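Local coordinates for uncharacterized protein (Acinetobacter baumannii, PDB 4PAR), which probably cleaves DNA containing 5-hydroxymethylcytosine as a restriction endonuclease, pairing a PvuRts1I-like nuclease region with an SRA-like region, at residues 73-78 and 124-129; 83-88 and 95-100; 288-293 and 306-311. The protein carries 3 engineered substitutions. All coordinates share one frame; numbering follows the deposited sequence.

Interaction 1. Residues 73-78 and 124-129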
loop_
_atom_site.group_PDB
_atom_site.type_symbol
_atom_site.label_atom_id
_atom_site.label_comp_id
_atom_site.label_asym_id
_atom_site.label_seq_id
_atom_site.Cartn_x
_atom_site.Cartn_y
_atom_site.Cartn_z
ATOM N N VAL F 73 -28.681 -2.573 7.948
ATOM C CA VAL F 73 -28.689 -2.945 9.351
ATOM C C VAL F 73 -28.661 -1.689 10.224
ATOM O O VAL F 73 -27.770 -0.843 10.076
ATOM C CB VAL F 73 -27.488 -3.846 9.704
ATOM C CG1 VAL F 73 -27.351 -3.973 11.210
ATOM C CG2 VAL F 73 -27.635 -5.212 9.036
ATOM N N ASP F 74 -29.654 -1.551 11.104
ATOM C CA ASP F 74 -29.676 -0.461 12.076
ATOM C C ASP F 74 -29.193 -0.950 13.428
ATOM O O ASP F 74 -29.798 -1.822 14.051
ATOM C CB ASP F 74 -31.078 0.154 12.228
ATOM C CG ASP F 74 -31.088 1.404 13.140
ATOM O OD1 ASP F 74 -30.059 1.695 13.795
ATOM O OD2 ASP F 74 -32.128 2.096 13.203
ATOM N N GLU F 75 -28.050 -0.416 13.811
ATOM C CA GLU F 75 -27.550 -0.435 15.150
ATOM C C GLU F 75 -27.526 0.995 15.613
ATOM O O GLU F 75 -27.965 1.319 16.692
ATOM C CB GLU F 75 -26.136 -0.950 15.147
ATOM C CG GLU F 75 -25.905 -2.064 14.162
ATOM C CD GLU F 75 -24.499 -2.590 14.233
ATOM O OE1 GLU F 75 -23.694 -1.990 14.949
ATOM O OE2 GLU F 75 -24.193 -3.592 13.580
ATOM N N GLY F 76 -26.989 1.869 14.780
ATOM C CA GLY F 76 -27.000 3.268 15.115
ATOM C C GLY F 76 -26.245 3.594 16.371
ATOM O O GLY F 76 -26.652 3.227 17.444
ATOM N N HIS F 77 -25.133 4.286 16.255
ATOM C CA HIS F 77 -24.514 4.855 17.420
ATOM C C HIS F 77 -23.261 4.237 17.930
ATOM O O HIS F 77 -22.455 4.934 18.543
ATOM C CB HIS F 77 -25.518 4.967 18.551
ATOM C CG HIS F 77 -26.318 6.246 18.530
ATOM N ND1 HIS F 77 -25.772 7.434 18.238
ATOM C CD2 HIS F 77 -27.658 6.489 18.799
ATOM C CE1 HIS F 77 -26.716 8.385 18.301
ATOM N NE2 HIS F 77 -27.867 7.806 18.645
ATOM N N HIS F 78 -23.041 2.952 17.730
ATOM C CA HIS F 78 -21.850 2.372 18.300
ATOM C C HIS F 78 -20.821 2.037 17.279
ATOM O O HIS F 78 -19.613 2.044 17.548
ATOM C CB HIS F 78 -22.216 1.138 19.072
ATOM C CG HIS F 78 -23.520 1.248 19.797
ATOM N ND1 HIS F 78 -23.596 1.340 21.127
ATOM C CD2 HIS F 78 -24.817 1.264 19.326
ATOM C CE1 HIS F 78 -24.879 1.407 21.491
ATOM N NE2 HIS F 78 -25.625 1.363 20.389
ATOM N N ASN F 124 -33.613 -3.971 12.624
ATOM C CA ASN F 124 -33.292 -3.441 13.943
ATOM C C ASN F 124 -32.784 -4.531 14.863
ATOM O O ASN F 124 -33.532 -5.426 15.255
ATOM C CB ASN F 124 -34.513 -2.767 14.559
ATOM C CG ASN F 124 -35.113 -1.728 13.651
ATOM O OD1 ASN F 124 -36.040 -2.015 12.896
ATOM N ND2 ASN F 124 -34.575 -0.514 13.702
ATOM N N VAL F 125 -31.507 -4.437 15.211
ATOM C CA VAL F 125 -30.826 -5.504 15.924
ATOM C C VAL F 125 -30.764 -5.308 17.436
ATOM O O VAL F 125 -30.259 -6.167 18.153
ATOM C CB VAL F 125 -29.406 -5.658 15.398
ATOM C CG1 VAL F 125 -29.443 -5.955 13.909
ATOM C CG2 VAL F 125 -28.620 -4.392 15.674
ATOM N N PHE F 126 -31.281 -4.186 17.923
ATOM C CA PHE F 126 -31.240 -3.913 19.355
ATOM C C PHE F 126 -32.632 -3.684 19.925
ATOM O O PHE F 126 -33.389 -2.856 19.420
ATOM C CB PHE F 126 -30.351 -2.703 19.644
ATOM C CG PHE F 126 -28.907 -2.916 19.296
ATOM C CD1 PHE F 126 -28.317 -4.154 19.460
ATOM C CD2 PHE F 126 -28.142 -1.880 18.798
ATOM C CE1 PHE F 126 -26.989 -4.351 19.137
ATOM C CE2 PHE F 126 -26.818 -2.067 18.476
ATOM C CZ PHE F 126 -26.239 -3.303 18.642
ATOM N N LYS F 127 -32.966 -4.425 20.978
ATOM C CA LYS F 127 -34.236 -4.233 21.661
ATOM C C LYS F 127 -34.162 -2.959 22.500
ATOM O O LYS F 127 -34.798 -1.956 22.176
ATOM C CB LYS F 127 -34.597 -5.452 22.527
ATOM C CG LYS F 127 -33.455 -6.053 23.342
ATOM C CD LYS F 127 -33.984 -6.988 24.429
ATOM C CE LYS F 127 -32.876 -7.436 25.376
ATOM N NZ LYS F 127 -33.412 -8.246 26.503
ATOM N N ASN F 128 -33.364 -2.992 23.561
ATOM C CA ASN F 128 -33.114 -1.801 24.350
ATOM C C ASN F 128 -31.772 -1.229 23.947
ATOM O O ASN F 128 -30.729 -1.777 24.290
ATOM C CB ASN F 128 -33.123 -2.113 25.849
ATOM C CG ASN F 128 -34.446 -2.688 26.325
ATOM O OD1 ASN F 128 -34.616 -3.906 26.402
ATOM N ND2 ASN F 128 -35.386 -1.810 26.662
ATOM N N GLN F 129 -31.803 -0.118 23.223
ATOM C CA GLN F 129 -30.585 0.559 22.814
ATOM C C GLN F 129 -30.423 1.821 23.655
ATOM O O GLN F 129 -31.404 2.518 23.909
ATOM C CB GLN F 129 -30.626 0.874 21.318
ATOM C CG GLN F 129 -30.044 2.222 20.935
ATOM C CD GLN F 129 -29.123 2.124 19.743
ATOM O OE1 GLN F 129 -28.481 1.096 19.534
ATOM N NE2 GLN F 129 -29.055 3.189 18.951
#
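Gln-129 reaches back across the contact and lays its amide against the turn that follows Glu-75. Its NE2 donates to Gly-76 O at 2.8 Å, with an N-H...O angle of 147° and the donor tilted out of the carbonyl plane. The same nitrogen makes a weaker, more bent bond to Glu-75 O at 3.1 Å. On the other branch of the amide, OE1 takes the NE2 proton of His-78 at 3.0 Å; OE1 lies close to the imidazole plane, while the histidine nitrogen stands above the plane of the amide carbonyl. NE2 of Gln-129 also sits at the edge of the His-77 ring.

Further back, Asp-74 and Asn-124 form a parallel bridge, and Val-125 N gives a weak but straight bond to Asp-74 O at 3.3 Å. Packing fills in around these bonds. Phe-126 turns its edge toward the face of His-78 in an offset T-shaped pair, centroids 5.6 Å apart and planes at 79°, and its CE2 touches Glu-75 CB at 3.6 Å. Val-125 spreads its two methyls: CG1 crosses Val-73 CG1 at 3.9 Å, and CG2 lies over the centre of the Phe-126 ring while also meeting Glu-75 CG. The carboxylate of Glu-75 is bound by Tyr-25 N.

This is where two neighbouring parallel strands of the mixed sheet in the PvuRts1I-like region run out into loops. Chemically, one primary amide takes over from the strand pairing: its donor serves Gly-76 O and, weakly, Glu-75 O, and its acceptor one imidazole, so the loops stay joined by a side chain.

Interaction 2. Residues 83-88 and 95-100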
loop_
_atom_site.group_PDB
_atom_site.type_symbol
_atom_site.label_atom_id
_atom_site.label_comp_id
_atom_site.label_asym_id
_atom_site.label_seq_id
_atom_site.Cartn_x
_atom_site.Cartn_y
_atom_site.Cartn_z
ATOM N N SER F 83 -14.827 3.435 12.772
ATOM C CA SER F 83 -15.345 3.683 11.455
ATOM C C SER F 83 -15.406 5.160 11.184
ATOM O O SER F 83 -15.562 5.960 12.080
ATOM C CB SER F 83 -16.736 3.092 11.323
ATOM O OG SER F 83 -17.673 3.927 11.949
ATOM N N LYS F 84 -15.285 5.500 9.917
ATOM C CA LYS F 84 -15.362 6.873 9.441
ATOM C C LYS F 84 -16.819 7.301 9.323
ATOM O O LYS F 84 -17.118 8.454 9.010
ATOM C CB LYS F 84 -14.648 7.003 8.092
ATOM C CG LYS F 84 -13.254 6.380 8.072
ATOM C CD LYS F 84 -12.692 6.288 6.661
ATOM C CE LYS F 84 -11.334 5.598 6.642
ATOM N NZ LYS F 84 -10.756 5.555 5.268
ATOM N N MET F 85 -17.725 6.364 9.589
ATOM C CA MET F 85 -19.146 6.619 9.419
ATOM C C MET F 85 -19.716 7.496 10.523
ATOM O O MET F 85 -19.040 7.803 11.507
ATOM C CB MET F 85 -19.915 5.297 9.366
ATOM C CG MET F 85 -19.458 4.364 8.250
ATOM S SD MET F 85 -19.956 2.649 8.498
ATOM C CE MET F 85 -21.708 2.732 8.172
ATOM N N GLU F 86 -20.977 7.879 10.349
ATOM C CA GLU F 86 -21.707 8.668 11.329
ATOM C C GLU F 86 -23.207 8.420 11.179
ATOM O O GLU F 86 -23.712 8.207 10.071
ATOM C CB GLU F 86 -21.378 10.160 11.192
ATOM C CG GLU F 86 -21.685 10.768 9.835
ATOM C CD GLU F 86 -21.254 12.226 9.737
ATOM O OE1 GLU F 86 -20.316 12.623 10.461
ATOM O OE2 GLU F 86 -21.857 12.977 8.941
ATOM N N TYR F 87 -23.910 8.468 12.306
ATOM C CA TYR F 87 -25.313 8.076 12.379
ATOM C C TYR F 87 -26.201 9.304 12.375
ATOM O O TYR F 87 -26.191 10.085 13.326
ATOM C CB TYR F 87 -25.559 7.238 13.638
ATOM C CG TYR F 87 -26.883 6.507 13.678
ATOM C CD1 TYR F 87 -27.223 5.597 12.688
ATOM C CD2 TYR F 87 -27.779 6.702 14.724
ATOM C CE1 TYR F 87 -28.425 4.915 12.725
ATOM C CE2 TYR F 87 -28.984 6.025 14.770
ATOM C CZ TYR F 87 -29.299 5.129 13.767
ATOM O OH TYR F 87 -30.491 4.441 13.794
ATOM N N SER F 88 -26.967 9.471 11.301
ATOM C CA SER F 88 -27.801 10.656 11.127
ATOM C C SER F 88 -29.163 10.308 10.538
ATOM O O SER F 88 -29.362 9.217 10.006
ATOM C CB SER F 88 -27.095 11.676 10.234
ATOM O OG SER F 88 -27.921 12.804 10.004
ATOM N N PRO F 95 -30.552 5.894 3.560
ATOM C CA PRO F 95 -29.914 5.198 4.686
ATOM C C PRO F 95 -29.680 6.088 5.904
ATOM O O PRO F 95 -29.681 7.311 5.790
ATOM C CB PRO F 95 -28.580 4.733 4.097
ATOM C CG PRO F 95 -28.339 5.627 2.941
ATOM C CD PRO F 95 -29.684 5.909 2.371
ATOM N N LEU F 96 -29.503 5.467 7.064
ATOM C CA LEU F 96 -29.265 6.205 8.300
ATOM C C LEU F 96 -27.780 6.501 8.513
ATOM O O LEU F 96 -27.417 7.364 9.314
ATOM C CB LEU F 96 -29.809 5.423 9.501
ATOM C CG LEU F 96 -31.304 5.413 9.834
ATOM C CD1 LEU F 96 -32.169 5.799 8.655
ATOM C CD2 LEU F 96 -31.705 4.040 10.347
ATOM N N TYR F 97 -26.923 5.792 7.786
ATOM C CA TYR F 97 -25.486 5.879 8.023
ATOM C C TYR F 97 -24.790 6.582 6.882
ATOM O O TYR F 97 -24.989 6.230 5.722
ATOM C CB TYR F 97 -24.873 4.490 8.206
ATOM C CG TYR F 97 -25.435 3.691 9.356
ATOM C CD1 TYR F 97 -26.592 2.942 9.200
ATOM C CD2 TYR F 97 -24.799 3.671 10.592
ATOM C CE1 TYR F 97 -27.109 2.202 10.239
ATOM C CE2 TYR F 97 -25.309 2.931 11.641
ATOM C CZ TYR F 97 -26.467 2.199 11.457
ATOM O OH TYR F 97 -26.996 1.455 12.482
ATOM N N SER F 98 -23.958 7.562 7.214
ATOM C CA SER F 98 -23.286 8.356 6.196
ATOM C C SER F 98 -21.799 8.493 6.495
ATOM O O SER F 98 -21.311 7.971 7.489
ATOM C CB SER F 98 -23.937 9.732 6.090
ATOM O OG SER F 98 -24.002 10.353 7.361
ATOM N N ILE F 99 -21.081 9.194 5.626
ATOM C CA ILE F 99 -19.650 9.391 5.797
ATOM C C ILE F 99 -19.361 10.868 6.003
ATOM O O ILE F 99 -20.026 11.716 5.408
ATOM C CB ILE F 99 -18.865 8.884 4.576
ATOM C CG1 ILE F 99 -19.393 7.523 4.133
ATOM C CG2 ILE F 99 -17.377 8.818 4.876
ATOM C CD1 ILE F 99 -19.305 6.459 5.206
ATOM N N SER F 100 -18.379 11.181 6.842
ATOM C CA SER F 100 -17.968 12.570 7.035
ATOM C C SER F 100 -17.509 13.183 5.715
ATOM O O SER F 100 -16.813 12.534 4.933
ATOM C CB SER F 100 -16.859 12.665 8.084
ATOM O OG SER F 100 -15.996 11.541 8.023
#
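Tyr-87 leans over Tyr-97, its CD1 standing above one face of the Tyr-97 ring, offset toward the rim, and 3.4 Å from CE2. The planes make 48°, which is neither a stack nor a T. Tyr-87 CG is anti to the backbone N (chi1 -167°), and the ring runs beside Leu-96, pointing the same way, with CE1 3.5 Å from Leu-96 CB. Met-85 reaches Tyr-97 CB with its terminal CE at 3.6 Å, while its CG meets Ile-99 CD1 at 3.7 Å.

Antiparallel pairing sets these side chains in place. Glu-86 and Ser-98 are the hydrogen-bonded pair, with Ser-98 N to Glu-86 O and Glu-86 N to Ser-98 O both 2.9 Å; Ser-88 N adds a bond to Leu-96 O. Lys-56 NZ forms a salt bridge with Glu-86 OE2 and a hydrogen bond with Ser-98 OG, so one charge is shared by both polar side chains on that face.

The two-stranded hairpin rests on the main sheet of the PvuRts1I-like region. Met-85 and Ile-99 pack on Leu-59 of strand 57-64, Leu-96 and Tyr-97 touch Asp-74 of strand 69-74, and Ser-100 leads directly into helix 101-104.

Interaction 3. Residues 288-293 and 306-311. Engineered in segment 306-311: Ser-309 (natural residue Cys).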
loop_
_atom_site.group_PDB
_atom_site.type_symbol
_atom_site.label_atom_id
_atom_site.label_comp_id
_atom_site.label_asym_id
_atom_site.label_seq_id
_atom_site.Cartn_x
_atom_site.Cartn_y
_atom_site.Cartn_z
ATOM N N MET F 288 -24.646 6.603 -17.288
ATOM C CA MET F 288 -25.475 7.516 -16.509
ATOM C C MET F 288 -26.748 7.971 -17.216
ATOM O O MET F 288 -27.691 8.425 -16.569
ATOM C CB MET F 288 -24.656 8.747 -16.109
ATOM C CG MET F 288 -23.592 8.460 -15.065
ATOM S SD MET F 288 -24.262 7.549 -13.659
ATOM C CE MET F 288 -22.815 7.413 -12.610
ATOM N N GLY F 289 -26.780 7.859 -18.540
ATOM C CA GLY F 289 -27.952 8.282 -19.285
ATOM C C GLY F 289 -27.628 8.943 -20.615
ATOM O O GLY F 289 -26.469 8.989 -21.042
ATOM N N LEU F 290 -28.663 9.482 -21.253
ATOM C CA LEU F 290 -28.510 10.364 -22.408
ATOM C C LEU F 290 -28.901 11.783 -22.010
ATOM O O LEU F 290 -30.074 12.060 -21.701
ATOM C CB LEU F 290 -29.353 9.890 -23.591
ATOM C CG LEU F 290 -29.278 10.774 -24.838
ATOM C CD1 LEU F 290 -27.834 10.992 -25.255
ATOM C CD2 LEU F 290 -30.075 10.166 -25.977
ATOM N N TYR F 291 -27.904 12.667 -22.037
ATOM C CA TYR F 291 -27.999 14.016 -21.487
ATOM C C TYR F 291 -27.990 15.100 -22.572
ATOM O O TYR F 291 -27.374 14.938 -23.631
ATOM C CB TYR F 291 -26.843 14.270 -20.506
ATOM C CG TYR F 291 -26.965 13.565 -19.171
ATOM C CD1 TYR F 291 -26.924 12.179 -19.086
ATOM C CD2 TYR F 291 -27.098 14.289 -17.991
ATOM C CE1 TYR F 291 -27.030 11.532 -17.867
ATOM C CE2 TYR F 291 -27.205 13.653 -16.768
ATOM C CZ TYR F 291 -27.170 12.272 -16.711
ATOM O OH TYR F 291 -27.274 11.624 -15.499
ATOM N N GLU F 292 -28.664 16.211 -22.284
ATOM C CA GLU F 292 -28.781 17.316 -23.230
ATOM C C GLU F 292 -28.299 18.636 -22.618
ATOM O O GLU F 292 -28.560 18.925 -21.448
ATOM C CB GLU F 292 -30.228 17.445 -23.708
ATOM C CG GLU F 292 -30.412 18.273 -24.967
ATOM C CD GLU F 292 -31.809 18.139 -25.541
ATOM O OE1 GLU F 292 -31.932 17.763 -26.725
ATOM O OE2 GLU F 292 -32.784 18.403 -24.805
ATOM N N PHE F 293 -27.614 19.435 -23.433
ATOM C CA PHE F 293 -26.971 20.679 -23.001
ATOM C C PHE F 293 -27.993 21.809 -22.830
ATOM O O PHE F 293 -28.701 22.151 -23.780
ATOM C CB PHE F 293 -25.893 21.053 -24.034
ATOM C CG PHE F 293 -25.445 22.492 -23.987
ATOM C CD1 PHE F 293 -24.277 22.845 -23.338
ATOM C CD2 PHE F 293 -26.164 23.481 -24.643
ATOM C CE1 PHE F 293 -23.861 24.160 -23.308
ATOM C CE2 PHE F 293 -25.757 24.796 -24.615
ATOM C CZ PHE F 293 -24.604 25.138 -23.951
ATOM N N ARG F 306 -30.632 15.464 -18.120
ATOM C CA ARG F 306 -30.822 14.108 -18.631
ATOM C C ARG F 306 -32.214 13.931 -19.227
ATOM O O ARG F 306 -33.218 13.911 -18.510
ATOM C CB ARG F 306 -30.598 13.075 -17.523
ATOM C CG ARG F 306 -30.741 11.639 -17.993
ATOM C CD ARG F 306 -30.527 10.662 -16.854
ATOM N NE ARG F 306 -31.654 10.636 -15.927
ATOM C CZ ARG F 306 -31.642 9.994 -14.762
ATOM N NH1 ARG F 306 -30.556 9.335 -14.381
ATOM N NH2 ARG F 306 -32.710 10.017 -13.977
ATOM N N VAL F 307 -32.264 13.813 -20.550
ATOM C CA VAL F 307 -33.528 13.639 -21.252
ATOM C C VAL F 307 -33.892 12.188 -21.570
ATOM O O VAL F 307 -35.040 11.907 -21.919
ATOM C CB VAL F 307 -33.530 14.431 -22.571
ATOM C CG1 VAL F 307 -33.475 15.924 -22.282
ATOM C CG2 VAL F 307 -32.362 14.001 -23.449
ATOM N N LYS F 308 -32.946 11.261 -21.439
ATOM C CA LYS F 308 -33.268 9.867 -21.757
ATOM C C LYS F 308 -32.554 8.876 -20.846
ATOM O O LYS F 308 -31.400 9.070 -20.480
ATOM C CB LYS F 308 -32.946 9.556 -23.228
ATOM C CG LYS F 308 -34.044 9.977 -24.219
ATOM C CD LYS F 308 -33.720 9.598 -25.668
ATOM C CE LYS F 308 -33.843 8.094 -25.923
ATOM N NZ LYS F 308 -35.247 7.589 -25.866
ATOM N N SER F 309 -33.269 7.823 -20.461
ATOM C CA SER F 309 -32.706 6.775 -19.618
ATOM C C SER F 309 -32.256 5.540 -20.406
ATOM O O SER F 309 -31.752 4.577 -19.826
ATOM C CB SER F 309 -33.720 6.367 -18.548
ATOM O OG SER F 309 -34.048 7.470 -17.717
ATOM N N GLU F 310 -32.453 5.564 -21.721
ATOM C CA GLU F 310 -32.112 4.423 -22.568
ATOM C C GLU F 310 -31.477 4.876 -23.877
ATOM O O GLU F 310 -31.899 5.875 -24.460
ATOM C CB GLU F 310 -33.358 3.582 -22.860
ATOM C CG GLU F 310 -34.064 3.058 -21.618
ATOM C CD GLU F 310 -35.327 2.287 -21.943
ATOM O OE1 GLU F 310 -35.817 2.403 -23.086
ATOM O OE2 GLU F 310 -35.829 1.564 -21.056
ATOM N N VAL F 311 -30.464 4.148 -24.342
ATOM C CA VAL F 311 -29.862 4.469 -25.638
ATOM C C VAL F 311 -29.690 3.230 -26.517
ATOM O O VAL F 311 -29.184 2.203 -26.072
ATOM C CB VAL F 311 -28.490 5.170 -25.479
ATOM C CG1 VAL F 311 -28.675 6.598 -24.993
ATOM C CG2 VAL F 311 -27.586 4.394 -24.538
#
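Arg-306 lays the aliphatic part of its side chain across Tyr-291. Its CB stands over the middle of the phenol ring, 3.6 Å from the centroid and only 13° off the ring normal, a clear CH-pi contact. CG, anti to the backbone N (chi1 -178°), stays over the same ring, 3.7 Å from Tyr-291 CE1. The extended chain then brings Arg-306 CD to the same distance from that carbon. The guanidinium itself does not stack; its plane is turned 66° from the ring, and Met-288 O lies at its edge. Gly-289 runs past Arg-306 CD with no side chain of its own.

On the other face of the sheet Leu-290 and Lys-308 lie side by side and point the same way. Leu-290 CB is 3.6 Å from Lys-308 CB, and Leu-290 CD2 runs against Lys-308 CD. Val-311 comes in obliquely, bringing CG1 to 3.6 Å from Leu-290 CB. Val-307 CG1 meets the aliphatic CB of Glu-292 and also its OE2, while OE1 of that carboxylate forms a salt bridge with Lys-268.

The backbone pairing underlies this. Leu-290 N donates to Lys-308 O at 2.9 Å, but Leu-290 O receives two donors, Lys-308 N at 3.0 Å and, weakly, Val-307 N. Two residues facing one is a classic beta bulge, and it shifts the register between strands 283-295 and 302-312 of the SRA-like region.

In chemical terms the two faces differ little in kind: the long charged residues contribute methylenes, to a ring on one side and to a leucine on the other. Cohesion between the side chains is thus mainly apolar, and the polar bonding across the strands is left to the backbone around the bulge.

In the fold
Interaction 2 is nested within the loop that interaction 1 closes, and the two touch, with centres about 14 Å apart. Tyr-97 OH lies against Glu-75 N and Gly-76 N, modelled too close for hydrogen bonds to be judged, and Tyr-87 adds an edge-to-face contact with His-77, so the aromatic side of the hairpin lies against the turn beyond strand 69-74. Interaction 3 lies in the SRA-like region on the opposite side of the chain's centre, about 40 Å from interaction 1 and about 31 Å from interaction 2 between centres. Measured to nearest atoms, the bound DNA is about 5 Å from interaction 2, about 12 Å from interaction 1 and about 15 Å from interaction 3.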